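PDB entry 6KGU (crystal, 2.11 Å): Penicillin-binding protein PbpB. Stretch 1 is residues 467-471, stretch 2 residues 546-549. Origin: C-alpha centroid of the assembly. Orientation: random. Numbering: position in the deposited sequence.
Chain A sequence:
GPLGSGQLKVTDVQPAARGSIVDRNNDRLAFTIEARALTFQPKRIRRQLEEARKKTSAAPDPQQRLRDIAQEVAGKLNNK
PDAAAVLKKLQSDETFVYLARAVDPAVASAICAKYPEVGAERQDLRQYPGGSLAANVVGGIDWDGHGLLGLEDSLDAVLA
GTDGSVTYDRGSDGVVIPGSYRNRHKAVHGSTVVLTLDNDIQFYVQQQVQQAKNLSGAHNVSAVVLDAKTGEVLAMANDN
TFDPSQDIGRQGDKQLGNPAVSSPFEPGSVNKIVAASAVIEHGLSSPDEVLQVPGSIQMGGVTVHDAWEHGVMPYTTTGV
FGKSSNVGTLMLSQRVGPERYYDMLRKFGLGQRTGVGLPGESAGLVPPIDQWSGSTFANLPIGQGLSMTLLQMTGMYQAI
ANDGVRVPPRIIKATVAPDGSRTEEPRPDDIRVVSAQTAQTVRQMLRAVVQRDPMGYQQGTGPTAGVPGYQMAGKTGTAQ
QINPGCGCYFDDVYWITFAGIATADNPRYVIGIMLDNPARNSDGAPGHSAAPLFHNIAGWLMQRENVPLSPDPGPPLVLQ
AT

Stretch 1 467-471: VPGYQ
Stretch 2 (546-549) NVPL

Neither stretch forms regular helix or strand. Residues 467-470 make a type II beta turn, closed by Tyr 470 N to Val 467 O at 3.0 Å. Pro 468 (phi/psi -57/138) and Gly 469 (93/-6) fill its corners.

Stretch 2 begins with Asn 546, at 46/53, whose CA-to-CB bond points away; it makes no contact. Val 547 follows at -72/132, chi1 t, its CB directed toward stretch 1. Its carbonyl accepts the one cross-stretch hydrogen bond, from Tyr 470 OH to Val 547 O at 2.6 Å, with the oxygen near the ring plane. Val 547 CG1 also packs 3.7 Å from Tyr 470 CE1. The tyrosine reaches this far with chi1 m and chi2 -78°.

Pro 548 (-71/152, C-gamma endo) turns its CB away, but Pro 548 O lies 3.6 Å from Tyr 470 CE1.

Leu 549, chi1 m and chi2 t, brings CD2 to 3.4 Å from Tyr 470 CE2, an apolar contact. Leu 549 CA sits 4.7 Å from Gly 469 CA, the nearest CA pair recorded across the stretches. Leu 549 CA also approaches Gly 469 O at 3.3 Å as a CA-H...O contact. A CB on Gly 469 would fall 2.7 Å from Leu 549 CD2, a clash; the backbone angles alone already call for glycine.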

# COMPACT_ATOMS: atom_id res chain seq x y z
N VAL A 467 5.99 -17.49 -5.06
CA VAL A 467 7.39 -17.82 -4.80
C VAL A 467 7.42 -19.28 -4.34
O VAL A 467 6.92 -19.60 -3.24
CB VAL A 467 8.02 -16.87 -3.76
CG1 VAL A 467 9.52 -17.18 -3.55
CG2 VAL A 467 7.86 -15.39 -4.18
N PRO A 468 7.95 -20.21 -5.14
CA PRO A 468 7.89 -21.63 -4.76
C PRO A 468 8.53 -21.89 -3.41
O PRO A 468 9.57 -21.33 -3.06
CB PRO A 468 8.65 -22.32 -5.89
CG PRO A 468 8.43 -21.42 -7.08
CD PRO A 468 8.45 -20.02 -6.51
N GLY A 469 7.87 -22.74 -2.62
CA GLY A 469 8.27 -22.99 -1.26
C GLY A 469 7.60 -22.13 -0.22
O GLY A 469 7.80 -22.37 0.98
N TYR A 470 6.80 -21.15 -0.62
CA TYR A 470 6.14 -20.24 0.31
C TYR A 470 4.67 -20.11 -0.06
O TYR A 470 4.30 -20.13 -1.23
CB TYR A 470 6.80 -18.85 0.30
CG TYR A 470 8.23 -18.84 0.81
CD1 TYR A 470 8.50 -18.89 2.17
CD2 TYR A 470 9.31 -18.78 -0.07
CE1 TYR A 470 9.80 -18.89 2.64
CE2 TYR A 470 10.61 -18.77 0.40
CZ TYR A 470 10.85 -18.83 1.75
OH TYR A 470 12.14 -18.82 2.23
N GLN A 471 3.83 -19.96 0.97
CA GLN A 471 2.39 -19.72 0.79
C GLN A 471 2.13 -18.23 0.52
O GLN A 471 1.50 -17.52 1.31
CB GLN A 471 1.61 -20.20 2.01
CG GLN A 471 1.66 -21.71 2.27
CD GLN A 471 0.61 -22.16 3.29
OE1 GLN A 471 -0.42 -21.52 3.48
NE2 GLN A 471 0.87 -23.30 3.93
N ASN A 546 15.96 -15.77 6.02
CA ASN A 546 16.04 -17.23 6.02
C ASN A 546 14.77 -17.85 6.60
O ASN A 546 14.80 -18.64 7.54
CB ASN A 546 17.28 -17.70 6.77
CG ASN A 546 18.50 -16.90 6.39
OD1 ASN A 546 19.15 -17.19 5.39
ND2 ASN A 546 18.82 -15.88 7.18
N VAL A 547 13.63 -17.45 6.05
CA VAL A 547 12.38 -18.11 6.41
C VAL A 547 12.37 -19.50 5.78
O VAL A 547 12.70 -19.64 4.59
CB VAL A 547 11.19 -17.28 5.94
CG1 VAL A 547 9.90 -18.03 6.20
CG2 VAL A 547 11.20 -15.92 6.63
N PRO A 548 12.04 -20.55 6.53
CA PRO A 548 12.04 -21.90 5.94
C PRO A 548 10.90 -22.11 4.96
O PRO A 548 9.83 -21.50 5.06
CB PRO A 548 11.90 -22.82 7.16
CG PRO A 548 11.26 -21.98 8.21
CD PRO A 548 11.76 -20.57 7.98
N LEU A 549 11.14 -23.00 4.00
CA LEU A 549 10.14 -23.39 3.00
C LEU A 549 9.06 -24.29 3.61
O LEU A 549 8.38 -25.03 2.89
CB LEU A 549 10.80 -24.10 1.82
CG LEU A 549 12.00 -23.39 1.18
CD1 LEU A 549 12.56 -24.19 0.01
CD2 LEU A 549 11.60 -22.01 0.72